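Local coordinates for uncharacterized protein (Pseudomonas aeruginosa, PDB 5BR9), which probably takes part, as a TsaB-type member of the KAE1/TsaD family, in making the threonylcarbamoyladenosine modification of tRNA, at residues A[137-141]-A[142-146]; A[150-153]-A[154-158]; A[173-176]-A[177-180]; A[204-208]-A[209-213]. All coordinates share one frame; numbering follows the deposited sequence.

Contact 1 of 4, residues A[137-141]-A[142-146]; sequences QLQQG and EMRLA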
ATOM      1  N   GLN A 137      24.539  17.017   5.494  1.00 28.96           N
ATOM      2  CA  GLN A 137      25.926  17.104   5.958  1.00 27.83           C
ATOM      3  C   GLN A 137      26.165  16.095   7.079  1.00 29.79           C
ATOM      4  O   GLN A 137      25.308  15.881   7.943  1.00 27.88           O
ATOM      5  CB  GLN A 137      26.256  18.516   6.438  1.00 22.70           C
ATOM      6  CG  GLN A 137      27.654  18.656   7.069  1.00 36.93           C
ATOM      7  CD  GLN A 137      28.103  20.111   7.245  1.00 39.32           C
ATOM      8  OE1 GLN A 137      27.444  21.044   6.761  1.00 47.77           O
ATOM      9  NE2 GLN A 137      29.227  20.308   7.941  1.00 33.44           N
ATOM     10  N   LEU A 138      27.332  15.474   7.044  1.00 27.55           N
ATOM     11  CA  LEU A 138      27.724  14.490   8.032  1.00 35.36           C
ATOM     12  C   LEU A 138      27.810  15.061   9.449  1.00 38.98           C
ATOM     13  O   LEU A 138      28.427  16.097   9.692  1.00 36.22           O
ATOM     14  CB  LEU A 138      29.073  13.878   7.651  1.00 32.51           C
ATOM     15  CG  LEU A 138      29.466  12.602   8.395  1.00 35.05           C
ATOM     16  CD1 LEU A 138      28.616  11.410   7.943  1.00 29.25           C
ATOM     17  CD2 LEU A 138      30.937  12.320   8.177  1.00 26.86           C
ATOM     18  N   GLN A 139      27.208  14.344  10.382  1.00 41.58           N
ATOM     19  CA  GLN A 139      27.173  14.724  11.782  1.00 40.23           C
ATOM     20  C   GLN A 139      27.282  13.420  12.563  1.00 38.01           C
ATOM     21  O   GLN A 139      26.287  12.700  12.715  1.00 38.44           O
ATOM     22  CB  GLN A 139      25.872  15.467  12.099  1.00 48.44           C
ATOM     23  CG  GLN A 139      25.957  16.684  13.006  1.00 60.27           C
ATOM     24  CD  GLN A 139      24.713  17.580  12.854  1.00 65.54           C
ATOM     25  OE1 GLN A 139      24.444  18.110  11.763  1.00 67.46           O
ATOM     26  NE2 GLN A 139      23.946  17.734  13.937  1.00 54.92           N
ATOM     27  N   GLN A 140      28.492  13.091  13.007  1.00 32.59           N
ATOM     28  CA  GLN A 140      28.719  11.887  13.802  1.00 42.02           C
ATOM     29  C   GLN A 140      28.258  10.624  13.067  1.00 40.69           C
ATOM     30  O   GLN A 140      27.534   9.799  13.625  1.00 35.57           O
ATOM     31  CB  GLN A 140      27.994  12.001  15.144  1.00 44.96           C
ATOM     32  CG  GLN A 140      28.684  12.901  16.128  1.00 63.18           C
ATOM     33  CD  GLN A 140      27.841  13.137  17.349  1.00 76.31           C
ATOM     34  OE1 GLN A 140      26.609  13.099  17.282  1.00 77.53           O
ATOM     35  NE2 GLN A 140      28.493  13.364  18.483  1.00 81.24           N
ATOM     36  N   GLY A 141      28.668  10.503  11.809  1.00 28.65           N
ATOM     37  CA  GLY A 141      28.407   9.331  11.011  1.00 27.35           C
ATOM     38  C   GLY A 141      27.052   9.360  10.316  1.00 27.90           C
ATOM     39  O   GLY A 141      26.777   8.510   9.490  1.00 28.37           O
ATOM     40  N   GLU A 142      26.222  10.359  10.611  1.00 28.45           N
ATOM     41  CA  GLU A 142      24.872  10.423  10.031  1.00 28.03           C
ATOM     42  C   GLU A 142      24.757  11.624   9.100  1.00 30.72           C
ATOM     43  O   GLU A 142      25.094  12.750   9.480  1.00 32.65           O
ATOM     44  CB  GLU A 142      23.799  10.511  11.141  1.00 26.54           C
ATOM     45  CG  GLU A 142      22.337  10.592  10.642  1.00 32.31           C
ATOM     46  CD  GLU A 142      21.321  10.913  11.743  1.00 32.01           C
ATOM     47  OE1 GLU A 142      21.735  11.120  12.902  1.00 33.05           O
ATOM     48  OE2 GLU A 142      20.102  10.976  11.453  1.00 31.46           O
ATOM     49  N   MET A 143      24.291  11.383   7.878  1.00 28.02           N
ATOM     50  CA  MET A 143      24.026  12.480   6.957  1.00 25.18           C
ATOM     51  C   MET A 143      22.747  13.158   7.433  1.00 20.72           C
ATOM     52  O   MET A 143      21.676  12.555   7.514  1.00 24.66           O
ATOM     53  CB  MET A 143      23.930  11.991   5.510  1.00 24.65           C
ATOM     54  CG  MET A 143      25.274  11.524   4.928  1.00 29.01           C
ATOM     55  SD  MET A 143      26.613  12.760   4.902  1.00 30.61           S
ATOM     56  CE  MET A 143      26.123  13.762   3.500  1.00 19.23           C
ATOM     57  N   ARG A 144      22.889  14.422   7.780  1.00 22.99           N
ATOM     58  CA  ARG A 144      21.847  15.156   8.469  1.00 29.55           C
ATOM     59  C   ARG A 144      21.341  16.340   7.639  1.00 32.15           C
ATOM     60  O   ARG A 144      22.130  17.105   7.044  1.00 25.34           O
ATOM     61  CB  ARG A 144      22.410  15.639   9.813  1.00 34.67           C
ATOM     62  CG  ARG A 144      21.420  15.783  10.913  1.00 43.74           C
ATOM     63  CD  ARG A 144      21.271  14.507  11.696  1.00 53.53           C
ATOM     64  NE  ARG A 144      20.384  14.695  12.843  1.00 59.15           N
ATOM     65  CZ  ARG A 144      19.088  14.407  12.847  1.00 57.61           C
ATOM     66  NH1 ARG A 144      18.517  13.918  11.763  1.00 60.25           N
ATOM     67  NH2 ARG A 144      18.364  14.610  13.937  1.00 65.25           N
ATOM     68  N   LEU A 145      20.025  16.508   7.654  1.00 28.94           N
ATOM     69  CA  LEU A 145      19.358  17.507   6.838  1.00 30.16           C
ATOM     70  C   LEU A 145      19.687  18.928   7.289  1.00 25.76           C
ATOM     71  O   LEU A 145      19.566  19.279   8.456  1.00 27.29           O
ATOM     72  CB  LEU A 145      17.836  17.276   6.847  1.00 23.23           C
ATOM     73  CG  LEU A 145      17.029  18.306   6.056  1.00 24.01           C
ATOM     74  CD1 LEU A 145      17.318  18.171   4.544  1.00 21.89           C
ATOM     75  CD2 LEU A 145      15.532  18.108   6.347  1.00 29.00           C
ATOM     76  N   ALA A 146      20.111  19.750   6.351  1.00 25.76           N
ATOM     77  CA  ALA A 146      20.347  21.157   6.649  1.00 28.76           C
ATOM     78  C   ALA A 146      19.231  21.956   6.038  1.00 41.10           C
ATOM     79  O   ALA A 146      19.089  21.975   4.819  1.00 48.64           O
ATOM     80  CB  ALA A 146      21.682  21.623   6.094  1.00 27.25           C
TER
HETATM   81  O   HOH W   1      23.939  12.192  14.159  1.00 40.59           O
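The carbonyl oxygen of Q139 is gripped twice: E142 N reaches it at 3.1 Å from well above the carbonyl plane, and a water donates to it at 2.8 Å. That water also donates to E142 OE1, tying the carboxylate to the turn. The other half of the pair, Q139 N to E142 O, is 2.8 Å long, and beyond the non-hydrogen-bonded pair L138-M143, Q137 and R144 exchange two more backbone bonds. Residues 139-142 form a type I' turn, the classic two-residue connection of a tight beta hairpin, with Q140 and G141 both at positive phi. On one face of the hairpin, M143 is bent at chi2 and chi3 (-59° and -77°), which swings SD across to the partner strand, 3.9 Å from L138 CB; the two side chains cross at about a right angle. On the other face, Q139 OE1 lies 3.7 Å from R144 CB, touching the aliphatic root of the arginine. R144 NH1 approaches E142 OE2 through charge alone, since the oxygen lies well off the guanidinium plane. The directed partner of E142 is R209, whose NH1 meets OE1, so the buried carboxylate is shared by two arginines and a water and would probably stay ionised.

Contact 2 of 4, residues A[150-153]-A[154-158]; sequences AVLP and PERVA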
ATOM      1  N   ALA A 150      12.326  20.215  -0.077  1.00 25.15           N
ATOM      2  CA  ALA A 150      11.414  21.010  -0.882  1.00 26.73           C
ATOM      3  C   ALA A 150      11.223  20.362  -2.241  1.00 25.89           C
ATOM      4  O   ALA A 150      12.030  19.522  -2.655  1.00 34.28           O
ATOM      5  CB  ALA A 150      11.955  22.427  -1.038  1.00 27.32           C
ATOM      6  N   VAL A 151      10.151  20.745  -2.928  1.00 28.31           N
ATOM      7  CA  VAL A 151       9.950  20.380  -4.322  1.00 27.41           C
ATOM      8  C   VAL A 151       9.952  21.687  -5.100  1.00 30.38           C
ATOM      9  O   VAL A 151       9.182  22.583  -4.814  1.00 33.76           O
ATOM     10  CB  VAL A 151       8.669  19.554  -4.517  1.00 39.17           C
ATOM     11  CG1 VAL A 151       7.480  20.248  -3.887  1.00 37.74           C
ATOM     12  CG2 VAL A 151       8.417  19.286  -6.008  1.00 30.05           C
ATOM     13  N   LEU A 152      10.829  21.794  -6.087  1.00 37.04           N
ATOM     14  CA  LEU A 152      11.178  23.093  -6.650  1.00 35.00           C
ATOM     15  C   LEU A 152      11.486  23.005  -8.130  1.00 34.49           C
ATOM     16  O   LEU A 152      12.029  21.997  -8.577  1.00 31.41           O
ATOM     17  CB  LEU A 152      12.418  23.648  -5.941  1.00 33.39           C
ATOM     18  CG  LEU A 152      12.424  23.962  -4.450  1.00 33.21           C
ATOM     19  CD1 LEU A 152      13.870  24.052  -3.958  1.00 30.72           C
ATOM     20  CD2 LEU A 152      11.692  25.257  -4.181  1.00 31.29           C
ATOM     21  N   PRO A 153      11.202  24.088  -8.884  1.00 40.30           N
ATOM     22  CA  PRO A 153      11.813  24.220 -10.207  1.00 34.74           C
ATOM     23  C   PRO A 153      13.325  24.176 -10.005  1.00 31.44           C
ATOM     24  O   PRO A 153      13.827  24.763  -9.049  1.00 30.07           O
ATOM     25  CB  PRO A 153      11.375  25.605 -10.680  1.00 37.19           C
ATOM     26  CG  PRO A 153      10.248  25.988  -9.804  1.00 37.87           C
ATOM     27  CD  PRO A 153      10.480  25.308  -8.490  1.00 38.36           C
ATOM     28  N   PRO A 154      14.043  23.492 -10.889  1.00 26.70           N
ATOM     29  CA  PRO A 154      15.496  23.388 -10.749  1.00 25.80           C
ATOM     30  C   PRO A 154      16.188  24.757 -10.640  1.00 28.95           C
ATOM     31  O   PRO A 154      17.218  24.869  -9.960  1.00 29.34           O
ATOM     32  CB  PRO A 154      15.913  22.640 -12.020  1.00 31.02           C
ATOM     33  CG  PRO A 154      14.758  22.836 -12.978  1.00 39.24           C
ATOM     34  CD  PRO A 154      13.544  22.849 -12.113  1.00 30.96           C
ATOM     35  N   GLU A 155      15.593  25.776 -11.253  1.00 30.44           N
ATOM     36  CA  GLU A 155      16.096  27.155 -11.214  1.00 30.88           C
ATOM     37  C   GLU A 155      16.173  27.756  -9.814  1.00 31.38           C
ATOM     38  O   GLU A 155      16.792  28.798  -9.615  1.00 29.14           O
ATOM     39  CB  GLU A 155      15.211  28.077 -12.081  1.00 29.90           C
ATOM     40  CG  GLU A 155      15.405  27.917 -13.577  1.00 36.89           C
ATOM     41  CD  GLU A 155      14.642  26.728 -14.162  1.00 41.02           C
ATOM     42  OE1 GLU A 155      13.934  26.022 -13.399  1.00 33.90           O
ATOM     43  OE2 GLU A 155      14.754  26.504 -15.390  1.00 42.88           O
ATOM     44  N   ARG A 156      15.504  27.138  -8.850  1.00 30.90           N
ATOM     45  CA  ARG A 156      15.398  27.761  -7.551  1.00 30.81           C
ATOM     46  C   ARG A 156      16.132  26.998  -6.461  1.00 31.54           C
ATOM     47  O   ARG A 156      16.200  27.497  -5.342  1.00 33.14           O
ATOM     48  CB  ARG A 156      13.930  27.940  -7.173  1.00 38.70           C
ATOM     49  CG  ARG A 156      13.209  29.006  -8.001  1.00 53.95           C
ATOM     50  CD  ARG A 156      11.756  29.137  -7.580  1.00 70.49           C
ATOM     51  NE  ARG A 156      11.629  29.576  -6.192  1.00 79.28           N
ATOM     52  CZ  ARG A 156      10.665  29.177  -5.366  1.00 76.20           C
ATOM     53  NH1 ARG A 156       9.742  28.316  -5.787  1.00 67.97           N
ATOM     54  NH2 ARG A 156      10.629  29.629  -4.116  1.00 71.50           N
ATOM     55  N   VAL A 157      16.694  25.820  -6.770  1.00 31.30           N
ATOM     56  CA  VAL A 157      17.346  25.031  -5.720  1.00 37.25           C
ATOM     57  C   VAL A 157      18.593  25.762  -5.233  1.00 37.91           C
ATOM     58  O   VAL A 157      19.268  26.458  -6.007  1.00 32.52           O
ATOM     59  CB  VAL A 157      17.716  23.581  -6.157  1.00 37.11           C
ATOM     60  CG1 VAL A 157      16.487  22.799  -6.598  1.00 24.05           C
ATOM     61  CG2 VAL A 157      18.811  23.568  -7.203  1.00 23.10           C
ATOM     62  N   ALA A 158      18.892  25.592  -3.944  1.00 33.34           N
ATOM     63  CA  ALA A 158      20.036  26.264  -3.325  1.00 30.36           C
ATOM     64  C   ALA A 158      20.677  25.397  -2.242  1.00 23.40           C
ATOM     65  O   ALA A 158      20.008  24.566  -1.619  1.00 30.58           O
ATOM     66  CB  ALA A 158      19.594  27.618  -2.744  1.00 27.24           C
TER
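L152 and R156 meet where the end of a strand runs into a 3-10 turn. The leucine has CG beside its backbone N (chi1 -62°) and turns its two methyls to different partners. CD2 sits over one face of the R156 guanidinium, offset toward its rim and 4.0 Å from NH1, while CD1 reaches V157 CG1 at 3.9 Å. The arginine runs straight through chi2, then bends at chi3 (63°); this kink folds the guanidinium back over the strand end. Its aliphatic part keeps company with the P153 ring, the two side chains lying side by side and pointing the same way, with R156 CD 4.1 Å from P153 CG. The edge strand 142-152 of the second five-stranded sheet gives way here to the 3-10 segment 154-156, and the first bond of that turn is R156 N to P153 O, 2.9 Å and nearly straight at 163°. Neither P153 nor P154 has an N-H to offer, so neither can donate a strand-type bond. The E155 chain is bent, which carries OE1 back to 3.8 Å from P153 CB, but its charge is engaged by R180, which pairs with OE2. CG1 of V157 lies near both L152 CD1 and P153 O. The valine also packs on V131 and W133 of strand 131-139, and P154 rests on Y177 and R180.

Contact 3 of 4, residues A[173-176]-A[177-180]; sequences TGWG and YVER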
ATOM      1  N   THR A 173      18.583  11.358  -9.309  1.00 20.08           N
ATOM      2  CA  THR A 173      18.071  11.540 -10.668  1.00 23.05           C
ATOM      3  C   THR A 173      17.640  12.974 -10.959  1.00 26.58           C
ATOM      4  O   THR A 173      17.479  13.354 -12.122  1.00 26.52           O
ATOM      5  CB  THR A 173      16.860  10.634 -10.933  1.00 26.18           C
ATOM      6  OG1 THR A 173      15.812  10.974 -10.014  1.00 24.69           O
ATOM      7  CG2 THR A 173      17.233   9.141 -10.762  1.00 25.50           C
ATOM      8  N   GLY A 174      17.433  13.760  -9.905  1.00 27.36           N
ATOM      9  CA  GLY A 174      17.110  15.174 -10.050  1.00 24.98           C
ATOM     10  C   GLY A 174      18.223  15.954 -10.737  1.00 26.04           C
ATOM     11  O   GLY A 174      17.999  17.025 -11.297  1.00 25.78           O
ATOM     12  N   TRP A 175      19.433  15.411 -10.693  1.00 23.87           N
ATOM     13  CA  TRP A 175      20.578  16.076 -11.276  1.00 26.87           C
ATOM     14  C   TRP A 175      20.586  15.990 -12.793  1.00 27.59           C
ATOM     15  O   TRP A 175      21.438  16.607 -13.436  1.00 22.73           O
ATOM     16  CB  TRP A 175      21.871  15.524 -10.662  1.00 21.64           C
ATOM     17  CG  TRP A 175      22.019  16.089  -9.271  1.00 26.69           C
ATOM     18  CD1 TRP A 175      21.657  15.493  -8.092  1.00 32.36           C
ATOM     19  CD2 TRP A 175      22.492  17.398  -8.929  1.00 27.56           C
ATOM     20  NE1 TRP A 175      21.895  16.343  -7.037  1.00 26.34           N
ATOM     21  CE2 TRP A 175      22.404  17.522  -7.525  1.00 30.98           C
ATOM     22  CE3 TRP A 175      22.980  18.480  -9.672  1.00 25.67           C
ATOM     23  CZ2 TRP A 175      22.796  18.679  -6.850  1.00 27.85           C
ATOM     24  CZ3 TRP A 175      23.384  19.631  -8.996  1.00 26.01           C
ATOM     25  CH2 TRP A 175      23.281  19.720  -7.600  1.00 25.56           C
ATOM     26  N   GLY A 176      19.596  15.291 -13.365  1.00 23.43           N
ATOM     27  CA  GLY A 176      19.347  15.379 -14.797  1.00 20.14           C
ATOM     28  C   GLY A 176      19.047  16.816 -15.203  1.00 28.74           C
ATOM     29  O   GLY A 176      19.276  17.204 -16.342  1.00 26.57           O
ATOM     30  N   TYR A 177      18.618  17.637 -14.245  1.00 27.28           N
ATOM     31  CA  TYR A 177      18.303  19.041 -14.512  1.00 27.06           C
ATOM     32  C   TYR A 177      19.444  20.017 -14.158  1.00 28.72           C
ATOM     33  O   TYR A 177      19.208  21.212 -13.994  1.00 33.81           O
ATOM     34  CB  TYR A 177      17.047  19.469 -13.736  1.00 22.45           C
ATOM     35  CG  TYR A 177      15.742  18.820 -14.141  1.00 32.85           C
ATOM     36  CD1 TYR A 177      14.875  19.465 -15.015  1.00 33.39           C
ATOM     37  CD2 TYR A 177      15.365  17.577 -13.644  1.00 39.08           C
ATOM     38  CE1 TYR A 177      13.688  18.899 -15.385  1.00 44.42           C
ATOM     39  CE2 TYR A 177      14.177  17.000 -14.014  1.00 46.06           C
ATOM     40  CZ  TYR A 177      13.336  17.667 -14.885  1.00 56.50           C
ATOM     41  OH  TYR A 177      12.139  17.106 -15.266  1.00 64.97           O
ATOM     42  N   VAL A 178      20.672  19.521 -14.048  1.00 26.78           N
ATOM     43  CA  VAL A 178      21.785  20.348 -13.577  1.00 29.06           C
ATOM     44  C   VAL A 178      21.999  21.638 -14.415  1.00 34.07           C
ATOM     45  O   VAL A 178      22.313  22.703 -13.865  1.00 33.28           O
ATOM     46  CB  VAL A 178      23.093  19.504 -13.502  1.00 32.85           C
ATOM     47  CG1 VAL A 178      23.481  18.938 -14.876  1.00 21.59           C
ATOM     48  CG2 VAL A 178      24.214  20.314 -12.892  1.00 21.30           C
ATOM     49  N   GLU A 179      21.794  21.564 -15.728  1.00 34.74           N
ATOM     50  CA  GLU A 179      22.095  22.705 -16.598  1.00 26.56           C
ATOM     51  C   GLU A 179      21.131  23.862 -16.348  1.00 28.96           C
ATOM     52  O   GLU A 179      21.385  24.974 -16.797  1.00 31.26           O
ATOM     53  CB  GLU A 179      22.061  22.287 -18.074  1.00 27.08           C
ATOM     54  CG  GLU A 179      23.170  21.305 -18.420  1.00 40.49           C
ATOM     55  CD  GLU A 179      23.368  21.102 -19.911  1.00 49.94           C
ATOM     56  OE1 GLU A 179      22.595  21.682 -20.701  1.00 53.47           O
ATOM     57  OE2 GLU A 179      24.282  20.328 -20.286  1.00 47.03           O
ATOM     58  N   ARG A 180      20.041  23.597 -15.623  1.00 28.60           N
ATOM     59  CA  ARG A 180      19.047  24.620 -15.279  1.00 22.87           C
ATOM     60  C   ARG A 180      19.151  25.142 -13.836  1.00 34.28           C
ATOM     61  O   ARG A 180      18.403  26.036 -13.432  1.00 36.92           O
ATOM     62  CB  ARG A 180      17.632  24.073 -15.510  1.00 22.80           C
ATOM     63  CG  ARG A 180      17.243  23.973 -16.991  1.00 33.43           C
ATOM     64  CD  ARG A 180      15.890  23.272 -17.180  1.00 30.48           C
ATOM     65  NE  ARG A 180      14.815  23.938 -16.443  1.00 31.27           N
ATOM     66  CZ  ARG A 180      13.578  23.463 -16.329  1.00 32.32           C
ATOM     67  NH1 ARG A 180      13.251  22.312 -16.905  1.00 27.79           N
ATOM     68  NH2 ARG A 180      12.666  24.134 -15.633  1.00 28.64           N
TER
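A chi1 of 60° in V178 places CG1 between the backbone N and carbonyl carbon and sends CG2 anti to the N, while in W175 a chi1 of -75° sets the indole beside its own backbone N. Together these settings bring the valine to the rim of the six-membered ring: CB lies at the edge in the ring plane, and CG2 is 3.9 Å from CE3. The two side chains cross at about a right angle, the valine coming to the edge of the indole and not over its face. The other valine branch is turned to the backbone, CG1 standing 3.4 Å from W175 O. Y177 likewise holds CG beside its backbone N, which lays the edge of the phenol ring along the preceding turn, with CD2 3.6 Å from G174 O in the ring plane. That same oxygen accepts Y177 N at 3.1 Å, and W175 O accepts V178 N at 3.1 Å along a more bent path of 142°. Both donors stand above the carbonyl planes. Each bond spans three residues, the repeat of a 3-10 helix, and the turns follow strand 168-171 and precede strand 187-189 in the chain. Indole NE1 donates to A121 O, and L188 touches both W175 and V178. The G174 and W175 carbonyls are therefore each met by an N-H and a side-chain carbon, so backbone bonding sets the turn, while the buried indole is tied to strand 119-125 by its N-H bond and packs its edge on V178 within the turn.

Contact 4 of 4, residues A[204-208]-A[209-213]; sequences GFAWA and RGEGV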
ATOM      1  N   GLY A 204      19.236   3.149  12.291  1.00 23.17           N
ATOM      2  CA  GLY A 204      20.018   2.970  13.512  1.00 24.60           C
ATOM      3  C   GLY A 204      20.162   4.249  14.336  1.00 26.53           C
ATOM      4  O   GLY A 204      19.958   4.247  15.554  1.00 30.31           O
ATOM      5  N   PHE A 205      20.476   5.358  13.669  1.00 23.45           N
ATOM      6  CA  PHE A 205      20.584   6.633  14.366  1.00 26.13           C
ATOM      7  C   PHE A 205      19.214   7.046  14.921  1.00 27.53           C
ATOM      8  O   PHE A 205      19.100   7.470  16.072  1.00 27.78           O
ATOM      9  CB  PHE A 205      21.160   7.728  13.445  1.00 26.54           C
ATOM     10  CG  PHE A 205      22.621   7.522  13.099  1.00 29.25           C
ATOM     11  CD1 PHE A 205      23.618   7.775  14.045  1.00 30.71           C
ATOM     12  CD2 PHE A 205      22.998   7.076  11.835  1.00 23.38           C
ATOM     13  CE1 PHE A 205      24.957   7.575  13.738  1.00 28.95           C
ATOM     14  CE2 PHE A 205      24.341   6.874  11.520  1.00 26.55           C
ATOM     15  CZ  PHE A 205      25.326   7.129  12.462  1.00 23.79           C
ATOM     16  N   ALA A 206      18.175   6.887  14.111  1.00 20.81           N
ATOM     17  CA  ALA A 206      16.832   7.294  14.501  1.00 20.64           C
ATOM     18  C   ALA A 206      16.310   6.439  15.649  1.00 27.73           C
ATOM     19  O   ALA A 206      15.696   6.948  16.594  1.00 31.26           O
ATOM     20  CB  ALA A 206      15.877   7.215  13.284  1.00 18.24           C
ATOM     21  N   TRP A 207      16.589   5.144  15.591  1.00 27.10           N
ATOM     22  CA  TRP A 207      16.120   4.226  16.630  1.00 23.83           C
ATOM     23  C   TRP A 207      16.792   4.541  17.970  1.00 23.24           C
ATOM     24  O   TRP A 207      16.139   4.521  19.014  1.00 29.64           O
ATOM     25  CB  TRP A 207      16.387   2.777  16.217  1.00 23.15           C
ATOM     26  CG  TRP A 207      15.903   1.720  17.184  1.00 29.30           C
ATOM     27  CD1 TRP A 207      16.679   0.809  17.849  1.00 21.62           C
ATOM     28  CD2 TRP A 207      14.537   1.438  17.561  1.00 28.95           C
ATOM     29  NE1 TRP A 207      15.884  -0.013  18.620  1.00 29.15           N
ATOM     30  CE2 TRP A 207      14.570   0.344  18.458  1.00 30.22           C
ATOM     31  CE3 TRP A 207      13.299   2.010  17.236  1.00 29.76           C
ATOM     32  CZ2 TRP A 207      13.410  -0.179  19.050  1.00 25.73           C
ATOM     33  CZ3 TRP A 207      12.148   1.482  17.811  1.00 26.63           C
ATOM     34  CH2 TRP A 207      12.211   0.395  18.706  1.00 27.94           C
ATOM     35  N   ALA A 208      18.091   4.830  17.931  1.00 24.00           N
ATOM     36  CA  ALA A 208      18.849   5.180  19.139  1.00 30.17           C
ATOM     37  C   ALA A 208      18.386   6.495  19.763  1.00 35.29           C
ATOM     38  O   ALA A 208      18.607   6.707  20.945  1.00 34.74           O
ATOM     39  CB  ALA A 208      20.342   5.258  18.840  1.00 22.09           C
ATOM     40  N   ARG A 209      17.768   7.376  18.970  1.00 38.12           N
ATOM     41  CA  ARG A 209      17.216   8.636  19.494  1.00 30.92           C
ATOM     42  C   ARG A 209      15.846   8.403  20.111  1.00 27.65           C
ATOM     43  O   ARG A 209      15.241   9.318  20.651  1.00 27.80           O
ATOM     44  CB  ARG A 209      17.083   9.705  18.400  1.00 26.29           C
ATOM     45  CG  ARG A 209      18.381  10.371  17.981  1.00 31.98           C
ATOM     46  CD  ARG A 209      18.107  11.628  17.138  1.00 27.17           C
ATOM     47  NE  ARG A 209      17.626  11.306  15.796  1.00 29.15           N
ATOM     48  CZ  ARG A 209      18.425  11.030  14.767  1.00 33.88           C
ATOM     49  NH1 ARG A 209      19.746  11.034  14.927  1.00 35.46           N
ATOM     50  NH2 ARG A 209      17.904  10.740  13.579  1.00 29.04           N
ATOM     51  N   GLY A 210      15.346   7.179  19.989  1.00 28.10           N
ATOM     52  CA  GLY A 210      14.042   6.848  20.522  1.00 28.87           C
ATOM     53  C   GLY A 210      12.881   7.138  19.595  1.00 28.35           C
ATOM     54  O   GLY A 210      11.744   7.204  20.038  1.00 31.44           O
ATOM     55  N   GLU A 211      13.156   7.315  18.306  1.00 27.63           N
ATOM     56  CA  GLU A 211      12.082   7.502  17.337  1.00 27.24           C
ATOM     57  C   GLU A 211      11.407   6.175  17.068  1.00 29.41           C
ATOM     58  O   GLU A 211      11.897   5.127  17.484  1.00 33.30           O
ATOM     59  CB  GLU A 211      12.611   8.101  16.047  1.00 26.40           C
ATOM     60  CG  GLU A 211      13.157   9.514  16.217  1.00 33.26           C
ATOM     61  CD  GLU A 211      13.689  10.091  14.907  1.00 43.61           C
ATOM     62  OE1 GLU A 211      14.605  10.938  14.961  1.00 42.62           O
ATOM     63  OE2 GLU A 211      13.195   9.692  13.829  1.00 45.03           O
ATOM     64  N   GLY A 212      10.283   6.212  16.367  1.00 28.42           N
ATOM     65  CA  GLY A 212       9.539   5.004  16.094  1.00 29.50           C
ATOM     66  C   GLY A 212       8.092   5.253  16.424  1.00 34.05           C
ATOM     67  O   GLY A 212       7.776   5.826  17.454  1.00 30.96           O
ATOM     68  N   VAL A 213       7.206   4.834  15.533  1.00 38.19           N
ATOM     69  CA  VAL A 213       5.803   5.164  15.650  1.00 38.33           C
ATOM     70  C   VAL A 213       5.044   3.851  15.624  1.00 36.73           C
ATOM     71  O   VAL A 213       5.457   2.935  14.929  1.00 38.88           O
ATOM     72  CB  VAL A 213       5.399   6.129  14.521  1.00 38.69           C
ATOM     73  CG1 VAL A 213       3.910   6.194  14.372  1.00 46.16           C
ATOM     74  CG2 VAL A 213       5.993   7.524  14.793  1.00 31.19           C
TER
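R209 folds its guanidinium back over F205 O and the backbone of A206, in the last turn of the helix that has just ended. The bend at chi3 (-72°) puts it there, with F205 O 3.8 Å from NH1 and facing the centre of one side of the group, and A206 N nearer the rim. This is a carbonyl against a flat cation and not an N-H bond. The in-plane donor NE points instead at E211 OE1, 3.2 Å away and close to straight at 167°, while NH1 is taken by E142 of the neighbouring hairpin. R209 N itself makes only weak bonds, to F205 O and A206 O. G210 then leaves the helical conformation at positive phi and gives its N-H to W207 O at 2.9 Å from above the carbonyl plane. E211 N reaches back to A206 O at 3.1 Å, tilted 25° from the carbonyl plane, and the glutamate chain runs extended past A206, OE2 lying 3.7 Å from A206 CB. The backbone O of E211 lies 3.4 Å from W207 CE3, obliquely to the ring. The chain runs on through G212, and V213 makes a backbone hydrogen bond with V98 of strand 98-101, whose L99 touches A206, W207 and E211. Two bonds back into the last turn, from E211 N and G210 N, with glycine at positive phi, make this a Schellman motif, closing the C-terminus of helix 196-208.

In the fold
All four contacts are local turns, and they differ mainly in what surrounds them. Contact 1, a hairpin, and contact 2, a strand end, share strand 142-152 at the edge of the second sheet, with centres about 21 Å apart. Contacts 1, 2 and 3 are partly buried, whereas contact 4 is a surface helix end. They touch in two pairs, 1 with 4 and 2 with 3, each joined by a salt bridge and some packing. Contacts 3 and 4 lie on opposite sides of the chain's centre. Antiparallel pairing governs contact 1; contact 2 rests on side-chain packing and a single turn bond, contact 3 on two i to i+3 bonds and an indole edge, and contact 4 on helix capping.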